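Side-chain contacts in ethanolamine utilization protein EutL (Clostridium perfringens E str. JGS1987, PDB 4TME), which builds part of the shell of a bacterial ethanolamine-utilization microcompartment as a trimer and binds ethanolamine, which probably controls opening of its pore: residues 8-13 and 104-109; 27-32 and 61-66; 50-55 and 126-131. All coordinates share one frame; numbering follows the deposited sequence. Where two conformers were deposited one is given.

Contact 1 of 3, residues 8-13 and 104-109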
loop_
_atom_site.group_PDB
_atom_site.type_symbol
_atom_site.label_atom_id
_atom_site.label_comp_id
_atom_site.label_asym_id
_atom_site.label_seq_id
_atom_site.Cartn_x
_atom_site.Cartn_y
_atom_site.Cartn_z
ATOM N N PRO C 8 9.671 -8.782 19.001
ATOM C CA PRO C 8 9.380 -7.449 18.463
ATOM C C PRO C 8 10.386 -6.438 19.001
ATOM O O PRO C 8 10.906 -6.642 20.114
ATOM C CB PRO C 8 7.975 -7.160 18.982
ATOM C CG PRO C 8 7.947 -7.884 20.292
ATOM C CD PRO C 8 8.770 -9.115 20.120
ATOM N N ASN C 9 10.663 -5.391 18.227
ATOM C CA ASN C 9 11.678 -4.393 18.580
ATOM C C ASN C 9 11.166 -2.981 18.406
ATOM O O ASN C 9 10.624 -2.636 17.360
ATOM C CB ASN C 9 12.941 -4.553 17.723
ATOM C CG ASN C 9 13.560 -5.922 17.854
ATOM O OD1 ASN C 9 14.235 -6.207 18.841
ATOM N ND2 ASN C 9 13.343 -6.772 16.870
ATOM N N VAL C 10 11.368 -2.161 19.428
ATOM C CA VAL C 10 11.065 -0.748 19.317
ATOM C C VAL C 10 12.238 -0.088 18.593
ATOM O O VAL C 10 13.400 -0.423 18.862
ATOM C CB VAL C 10 10.836 -0.125 20.705
ATOM C CG1 VAL C 10 10.668 1.385 20.626
ATOM C CG2 VAL C 10 9.570 -0.766 21.325
ATOM N N LEU C 11 11.946 0.839 17.675
ATOM C CA LEU C 11 12.992 1.506 16.893
ATOM C C LEU C 11 13.225 2.964 17.294
ATOM O O LEU C 11 14.348 3.449 17.248
ATOM C CB LEU C 11 12.666 1.453 15.391
ATOM C CG LEU C 11 12.519 0.041 14.823
ATOM C CD1 LEU C 11 12.017 0.070 13.377
ATOM C CD2 LEU C 11 13.814 -0.731 14.916
ATOM N N SER C 12 12.164 3.657 17.676
ATOM C CA SER C 12 12.282 5.061 18.031
ATOM C C SER C 12 11.162 5.469 18.965
ATOM O O SER C 12 10.059 4.913 18.928
ATOM C CB SER C 12 12.298 5.933 16.767
ATOM O OG SER C 12 12.497 7.300 17.073
ATOM N N VAL C 13 11.480 6.419 19.837
ATOM C CA VAL C 13 10.529 6.971 20.791
ATOM C C VAL C 13 10.862 8.426 21.010
ATOM O O VAL C 13 12.024 8.767 21.240
ATOM C CB VAL C 13 10.563 6.255 22.160
ATOM C CG1 VAL C 13 9.444 6.771 23.059
ATOM C CG2 VAL C 13 10.449 4.775 21.998
ATOM N N ASP C 104 7.608 -1.229 27.938
ATOM C CA ASP C 104 7.708 -2.403 28.788
ATOM C C ASP C 104 6.835 -3.541 28.259
ATOM O O ASP C 104 7.229 -4.712 28.330
ATOM C CB ASP C 104 7.335 -2.067 30.219
ATOM C CG ASP C 104 8.394 -1.241 30.918
ATOM O OD1 ASP C 104 9.500 -1.002 30.358
ATOM O OD2 ASP C 104 8.101 -0.808 32.037
ATOM N N PHE C 105 5.666 -3.210 27.714
ATOM C CA PHE C 105 4.798 -4.254 27.187
ATOM C C PHE C 105 5.407 -4.902 25.948
ATOM O O PHE C 105 5.363 -6.122 25.791
ATOM C CB PHE C 105 3.403 -3.728 26.843
ATOM C CG PHE C 105 2.433 -4.832 26.506
ATOM C CD1 PHE C 105 1.747 -5.493 27.519
ATOM C CD2 PHE C 105 2.259 -5.242 25.205
ATOM C CE1 PHE C 105 0.870 -6.527 27.219
ATOM C CE2 PHE C 105 1.388 -6.284 24.901
ATOM C CZ PHE C 105 0.703 -6.918 25.912
ATOM N N ILE C 106 5.995 -4.098 25.076
ATOM C CA ILE C 106 6.548 -4.632 23.840
ATOM C C ILE C 106 7.650 -5.619 24.170
ATOM O O ILE C 106 7.827 -6.615 23.471
ATOM C CB ILE C 106 7.066 -3.507 22.941
ATOM C CG1 ILE C 106 5.873 -2.677 22.437
ATOM C CG2 ILE C 106 7.856 -4.047 21.760
ATOM C CD1 ILE C 106 6.251 -1.454 21.649
ATOM N N ASP C 107 8.386 -5.348 25.235
ATOM C CA ASP C 107 9.475 -6.253 25.620
ATOM C C ASP C 107 9.068 -7.292 26.673
ATOM O O ASP C 107 9.927 -7.878 27.318
ATOM C CB ASP C 107 10.672 -5.443 26.117
ATOM C CG ASP C 107 12.003 -6.192 25.939
ATOM O OD1 ASP C 107 12.176 -6.912 24.918
ATOM O OD2 ASP C 107 12.873 -6.063 26.829
ATOM N N SER C 108 7.772 -7.559 26.820
ATOM C CA SER C 108 7.287 -8.404 27.925
ATOM C C SER C 108 7.260 -9.908 27.623
ATOM O O SER C 108 7.037 -10.719 28.539
ATOM C CB SER C 108 5.876 -7.982 28.357
ATOM O OG SER C 108 4.906 -8.253 27.362
ATOM N N GLY C 109 7.486 -10.275 26.366
ATOM C CA GLY C 109 7.445 -11.665 25.928
ATOM C C GLY C 109 6.343 -11.944 24.918
ATOM O O GLY C 109 6.215 -13.059 24.406
#
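Ile106, in the last turn of helix 92-106, presses its branched side chain against Val10, the first residue of strand 10-16, and Pro8 just before it. Its two branches divide the work. CG1 sits beside the backbone N (chi1 -68°) and the chain then runs on extended, which carries CD1 to CG2 of Val10 at 3.4 Å, a tight approach for two methyls. The other branch, CG2, lies 3.7 Å from the same Val10 CG2 and 4.1 Å from Pro8 CG, so this methyl rests between the two strand-side residues. Val10 meets Ile106 through one methyl, CG2: with CG1 anti to its backbone N (chi1 174°), CG2 is the branch turned to Ile106, and the two side chains cross at about a right angle. Pro8 instead slides past Ile106 in the opposite direction, its ring carbon CG coming within 3.4 Å of the carbonyl O of Ile106. Asp107 is the first residue to leave helical geometry, and Ser108 turns back on this end of the helix: its OG lies 2.7 Å from Phe105 O, in the carbonyl plane on a lone pair, and its N reaches the same oxygen. That OG also lies over one face of the Phe105 ring, whose side chain packs on helix 44-57. Around the apolar core, Ile39 of the adjoining strand 35-41 touches both Val10 and Ile106, while Leu215 of the second subunit packs on Val10. The branched ends of Val10 and Ile106 put methyls against each other, while the proline ring lies against the last carbonyl of the helix. The chemistry is therefore that of a buried hydrophobic seam, consistent with van der Waals packing and exclusion of water holding the end of the helix on the sheet of this BMC fold.

Contact 2 of 3, residues 27-32 and 61-66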
loop_
_atom_site.group_PDB
_atom_site.type_symbol
_atom_site.label_atom_id
_atom_site.label_comp_id
_atom_site.label_asym_id
_atom_site.label_seq_id
_atom_site.Cartn_x
_atom_site.Cartn_y
_atom_site.Cartn_z
ATOM N N LEU C 27 -4.091 16.457 13.349
ATOM C CA LEU C 27 -4.243 15.178 14.045
ATOM C C LEU C 27 -5.615 15.045 14.727
ATOM O O LEU C 27 -5.905 14.021 15.342
ATOM C CB LEU C 27 -3.138 15.011 15.086
ATOM C CG LEU C 27 -1.728 14.832 14.538
ATOM C CD1 LEU C 27 -0.717 14.826 15.682
ATOM C CD2 LEU C 27 -1.628 13.541 13.709
ATOM N N GLU C 28 -6.439 16.082 14.610
ATOM C CA GLU C 28 -7.784 16.087 15.180
ATOM C C GLU C 28 -7.782 15.797 16.685
ATOM O O GLU C 28 -8.613 15.037 17.198
ATOM C CB GLU C 28 -8.669 15.075 14.437
ATOM C CG GLU C 28 -8.759 15.357 12.945
ATOM C CD GLU C 28 -9.720 14.444 12.205
ATOM O OE1 GLU C 28 -9.829 13.251 12.555
ATOM O OE2 GLU C 28 -10.357 14.928 11.254
ATOM N N LEU C 29 -6.848 16.427 17.385
ATOM C CA LEU C 29 -6.711 16.257 18.826
ATOM C C LEU C 29 -7.824 16.948 19.594
ATOM O O LEU C 29 -8.407 17.940 19.123
ATOM C CB LEU C 29 -5.379 16.814 19.299
ATOM C CG LEU C 29 -4.118 16.225 18.669
ATOM C CD1 LEU C 29 -2.920 16.897 19.295
ATOM C CD2 LEU C 29 -4.068 14.721 18.876
ATOM N N GLU C 30 -8.082 16.448 20.801
ATOM C CA GLU C 30 -8.981 17.120 21.737
ATOM C C GLU C 30 -8.282 18.293 22.412
ATOM O O GLU C 30 -7.054 18.334 22.481
ATOM C CB GLU C 30 -9.484 16.145 22.809
ATOM C CG GLU C 30 -10.186 14.909 22.282
ATOM C CD GLU C 30 -11.448 15.232 21.520
ATOM O OE1 GLU C 30 -11.909 16.390 21.576
ATOM O OE2 GLU C 30 -11.986 14.319 20.860
ATOM N N PRO C 31 -9.063 19.254 22.936
ATOM C CA PRO C 31 -8.481 20.439 23.572
ATOM C C PRO C 31 -7.515 20.116 24.706
ATOM O O PRO C 31 -6.555 20.856 24.910
ATOM C CB PRO C 31 -9.712 21.187 24.107
ATOM C CG PRO C 31 -10.814 20.777 23.224
ATOM C CD PRO C 31 -10.534 19.336 22.874
ATOM N N HIS C 32 -7.748 19.027 25.432
ATOM C CA HIS C 32 -6.900 18.721 26.585
ATOM C C HIS C 32 -5.629 17.959 26.194
ATOM O O HIS C 32 -4.766 17.731 27.042
ATOM C CB HIS C 32 -7.684 17.925 27.638
ATOM C CG HIS C 32 -8.316 16.686 27.107
ATOM N ND1 HIS C 32 -9.506 16.701 26.412
ATOM C CD2 HIS C 32 -7.932 15.390 27.169
ATOM C CE1 HIS C 32 -9.820 15.468 26.057
ATOM N NE2 HIS C 32 -8.880 14.656 26.501
ATOM N N ASP C 61 -4.403 8.923 25.626
ATOM C CA ASP C 61 -5.291 8.367 24.596
ATOM C C ASP C 61 -4.458 7.985 23.385
ATOM O O ASP C 61 -3.500 8.678 23.057
ATOM C CB ASP C 61 -6.340 9.388 24.146
ATOM C CG ASP C 61 -7.293 9.807 25.246
ATOM O OD1 ASP C 61 -7.827 8.938 25.958
ATOM O OD2 ASP C 61 -7.526 11.027 25.378
ATOM N N VAL C 62 -4.821 6.905 22.674
ATOM C CA VAL C 62 -4.181 6.647 21.384
ATOM C C VAL C 62 -4.875 7.497 20.344
ATOM O O VAL C 62 -6.076 7.317 20.116
ATOM C CB VAL C 62 -4.260 5.172 21.006
ATOM C CG1 VAL C 62 -3.606 4.917 19.631
ATOM C CG2 VAL C 62 -3.609 4.340 22.113
ATOM N N VAL C 63 -4.143 8.425 19.730
ATOM C CA VAL C 63 -4.765 9.360 18.792
ATOM C C VAL C 63 -4.331 9.100 17.365
ATOM O O VAL C 63 -4.907 9.666 16.422
ATOM C CB VAL C 63 -4.461 10.829 19.164
ATOM C CG1 VAL C 63 -5.062 11.132 20.533
ATOM C CG2 VAL C 63 -2.968 11.136 19.117
ATOM N N TYR C 64 -3.339 8.232 17.199
ATOM C CA TYR C 64 -2.842 7.890 15.869
ATOM C C TYR C 64 -2.190 6.523 15.916
ATOM O O TYR C 64 -1.413 6.217 16.826
ATOM C CB TYR C 64 -1.850 8.961 15.385
ATOM C CG TYR C 64 -1.664 8.987 13.872
ATOM C CD1 TYR C 64 -0.772 8.135 13.258
ATOM C CD2 TYR C 64 -2.391 9.864 13.085
ATOM C CE1 TYR C 64 -0.599 8.151 11.853
ATOM C CE2 TYR C 64 -2.224 9.896 11.713
ATOM C CZ TYR C 64 -1.321 9.030 11.106
ATOM O OH TYR C 64 -1.189 9.057 9.716
ATOM N N ALA C 65 -2.507 5.665 14.941
ATOM C CA ALA C 65 -1.986 4.310 14.936
ATOM C C ALA C 65 -2.092 3.728 13.541
ATOM O O ALA C 65 -3.199 3.375 13.103
ATOM C CB ALA C 65 -2.768 3.426 15.934
ATOM N N ARG C 66 -0.975 3.665 12.831
ATOM C CA ARG C 66 -0.985 3.197 11.439
ATOM C C ARG C 66 0.195 2.294 11.127
ATOM O O ARG C 66 1.300 2.497 11.648
ATOM C CB ARG C 66 -0.954 4.374 10.457
ATOM C CG ARG C 66 -2.166 5.313 10.441
ATOM C CD ARG C 66 -3.405 4.658 9.850
ATOM N NE ARG C 66 -3.156 4.042 8.530
ATOM C CZ ARG C 66 -3.022 4.700 7.376
ATOM N NH1 ARG C 66 -3.121 6.019 7.326
ATOM N NH2 ARG C 66 -2.798 4.028 6.243
HETATM O O HOH W 1 -4.829 11.701 14.699
#
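Leu29 and Val63 meet where the loop after helix 21-26 runs over strand 61-67, the two pieces pointing in nearly opposite directions (167° apart). In Leu29, chi1 -58° sets CG beside the backbone N; CD1 takes the extended position, and CD2 is the branch turned across the valine at about a right angle, 3.8 Å from CG2. Valine suits the spot because it branches at CB, spreading its methyls close to the strand beneath that leucine methyl. Leu27 makes the second apolar touch: its CD2 lies 3.8 Å from CD2 of the Tyr64 ring. Beside these pairs a water bridges the backbones, donating to Leu27 O at 2.6 Å and to Val63 O at 2.7 Å, and it lies in the plane of the tyrosine ring at its edge. Farther along, Asp61 OD2 comes to the edge of the His32 imidazole, near its plane, 4.0 Å from NE2 and too far for a bond, with ring and carboxylate planes 81° apart; that oxygen is instead hydrogen-bonded to His33 NE2. Behind the first shell, a Schellman motif with Glu28 at positive phi ends helix 21-26. A classic beta bulge, Val63 and Tyr64 both facing Ile86, lets two successive side chains point toward the loop. Tyr64 OH bonds Pro178 O of the second subunit. The loop lies over one face of strand 61-67; on the other Val62 packs on helices 44-57 and 133-139, and strand 83-89 pairs alongside.

Contact 3 of 3, residues 50-55 and 126-131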
loop_
_atom_site.group_PDB
_atom_site.type_symbol
_atom_site.label_atom_id
_atom_site.label_comp_id
_atom_site.label_asym_id
_atom_site.label_seq_id
_atom_site.Cartn_x
_atom_site.Cartn_y
_atom_site.Cartn_z
ATOM N N ALA C 50 0.337 -2.931 22.874
ATOM C CA ALA C 50 1.111 -2.179 23.867
ATOM C C ALA C 50 0.550 -0.782 24.119
ATOM O O ALA C 50 0.538 -0.310 25.273
ATOM C CB ALA C 50 2.551 -2.096 23.431
ATOM N N LEU C 51 0.120 -0.105 23.058
ATOM C CA LEU C 51 -0.495 1.215 23.182
ATOM C C LEU C 51 -1.798 1.136 23.975
ATOM O O LEU C 51 -2.114 2.018 24.777
ATOM C CB LEU C 51 -0.764 1.810 21.790
ATOM C CG LEU C 51 0.506 2.214 21.024
ATOM C CD1 LEU C 51 0.188 2.414 19.537
ATOM C CD2 LEU C 51 1.119 3.467 21.642
ATOM N N ASP C 52 -2.567 0.077 23.760
ATOM C CA ASP C 52 -3.751 -0.145 24.577
ATOM C C ASP C 52 -3.381 -0.328 26.050
ATOM O O ASP C 52 -4.023 0.230 26.944
ATOM C CB ASP C 52 -4.536 -1.356 24.050
ATOM C CG ASP C 52 -5.850 -1.536 24.772
ATOM O OD1 ASP C 52 -6.687 -0.618 24.667
ATOM O OD2 ASP C 52 -6.060 -2.582 25.420
ATOM N N GLU C 53 -2.316 -1.075 26.306
ATOM C CA GLU C 53 -1.843 -1.241 27.666
ATOM C C GLU C 53 -1.467 0.125 28.255
ATOM O O GLU C 53 -1.752 0.383 29.437
ATOM C CB GLU C 53 -0.667 -2.217 27.686
ATOM C CG GLU C 53 -0.193 -2.613 29.060
ATOM C CD GLU C 53 -1.187 -3.495 29.820
ATOM O OE1 GLU C 53 -1.896 -4.373 29.250
ATOM O OE2 GLU C 53 -1.249 -3.295 31.025
ATOM N N ALA C 54 -0.852 1.001 27.454
ATOM C CA ALA C 54 -0.480 2.345 27.928
ATOM C C ALA C 54 -1.706 3.139 28.405
ATOM O O ALA C 54 -1.617 3.884 29.380
ATOM C CB ALA C 54 0.250 3.119 26.849
ATOM N N THR C 55 -2.860 2.970 27.748
ATOM C CA THR C 55 -4.056 3.714 28.171
ATOM C C THR C 55 -4.599 3.231 29.528
ATOM O O THR C 55 -5.438 3.909 30.140
ATOM C CB THR C 55 -5.207 3.647 27.112
ATOM O OG1 THR C 55 -5.772 2.323 27.072
ATOM C CG2 THR C 55 -4.728 4.086 25.720
ATOM N N GLN C 126 -3.434 -13.415 20.462
ATOM C CA GLN C 126 -3.205 -12.788 21.756
ATOM C C GLN C 126 -4.532 -12.614 22.460
ATOM O O GLN C 126 -5.464 -12.017 21.921
ATOM C CB GLN C 126 -2.502 -11.442 21.571
ATOM C CG GLN C 126 -2.257 -10.640 22.859
ATOM C CD GLN C 126 -1.180 -11.227 23.756
ATOM O OE1 GLN C 126 -0.421 -12.116 23.357
ATOM N NE2 GLN C 126 -1.116 -10.733 24.989
ATOM N N CYS C 127 -4.619 -13.143 23.669
ATOM C CA CYS C 127 -5.789 -12.932 24.478
ATOM C C CYS C 127 -5.542 -11.660 25.282
ATOM O O CYS C 127 -4.649 -11.625 26.125
ATOM C CB CYS C 127 -6.046 -14.128 25.382
ATOM S SG CYS C 127 -7.574 -13.977 26.324
ATOM N N VAL C 128 -6.293 -10.616 24.975
ATOM C CA VAL C 128 -6.238 -9.362 25.723
ATOM C C VAL C 128 -7.284 -9.521 26.812
ATOM O O VAL C 128 -8.478 -9.411 26.556
ATOM C CB VAL C 128 -6.523 -8.141 24.839
ATOM C CG1 VAL C 128 -6.504 -6.846 25.663
ATOM C CG2 VAL C 128 -5.533 -8.062 23.686
ATOM N N SER C 129 -6.849 -9.826 28.024
ATOM C CA SER C 129 -7.810 -10.234 29.034
ATOM C C SER C 129 -8.560 -9.029 29.606
ATOM O O SER C 129 -9.669 -9.183 30.111
ATOM C CB SER C 129 -7.118 -11.024 30.140
ATOM O OG SER C 129 -6.194 -10.212 30.817
ATOM N N ARG C 130 -7.973 -7.834 29.478
ATOM C CA ARG C 130 -8.598 -6.618 29.984
ATOM C C ARG C 130 -8.284 -5.415 29.087
ATOM O O ARG C 130 -7.227 -4.775 29.227
ATOM C CB ARG C 130 -8.121 -6.382 31.413
ATOM C CG ARG C 130 -8.845 -5.288 32.158
ATOM C CD ARG C 130 -8.330 -5.197 33.595
ATOM N NE ARG C 130 -9.163 -4.318 34.404
ATOM C CZ ARG C 130 -8.970 -4.078 35.697
ATOM N NH1 ARG C 130 -7.955 -4.641 36.344
ATOM N NH2 ARG C 130 -9.790 -3.265 36.342
ATOM N N THR C 131 -9.189 -5.090 28.167
ATOM C CA THR C 131 -8.912 -4.017 27.205
ATOM C C THR C 131 -8.818 -2.649 27.901
ATOM O O THR C 131 -9.496 -2.402 28.894
ATOM C CB THR C 131 -9.984 -3.896 26.110
ATOM O OG1 THR C 131 -11.286 -3.833 26.700
ATOM C CG2 THR C 131 -9.913 -5.074 25.119
#
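This is a buried van der Waals contact around a carboxylate whose hydrogen bonds go to the residues just beyond, and it lies between the two halves of a tandem BMC-domain protein: helix 44-57 of the first half meets the end of strand 122-128 and the loop that follows it. Asp52 reaches across from the helix to Thr131, with Val128 at the margin. Its carboxylate stands out from the helix because CG is anti to the backbone N (chi1 -174°), and OD2 comes within 3.7 Å of Thr131 CA and equally near Thr131 C. The same oxygen lies 4.3 Å from Val128 CG1, a loose touch that sets a methyl beside the charged group. What holds the carboxylate is the backbone just beyond Thr131: OD2 accepts from Gly132 N, while OD1 accepts from Leu135 N and more weakly from Tyr134 N. These are amides at the beginning of helix 133-139, where the partial positive charge of a helix N-terminus would favour an ionised aspartate. A short acidic side chain therefore suits a buried place next to a helix start. Thr131 is fixed in turn by Glu145, whose carbonyl O its OG1 bonds, so that a threonine hydroxyl ties the loop to the chain entering strand 146-152. One turn along the helix from Asp52, the hydroxyl of Thr55 accepts from Ser133 N and turns back on its own helix, with OG1 2.7 Å from Asp52 O, in the carbonyl plane and on a lone pair, at a C=O...O angle of 136°.

In the fold
Helix 44-57 joins the three sites. Contacts 1 and 3, with centres 14 Å apart, touch where Ile106 and Phe105 pack on Ala50; contacts 2 and 3, 18 Å apart, meet through Val62 against Leu51 and Thr55. Contacts 1 and 2 lie 21 Å apart without touching, on the two strands that are outermost within this chain in the four-stranded sheet, 10-16 and 61-67, and both adjoin the second subunit. Along the chain contact 2 is nested within the loop closed by contact 1, whereas contact 3 crosses both. Contacts 1 and 2 thus lie where the four-stranded half meets the next subunit, and contact 3 ties its helix 44-57 to the six-stranded half.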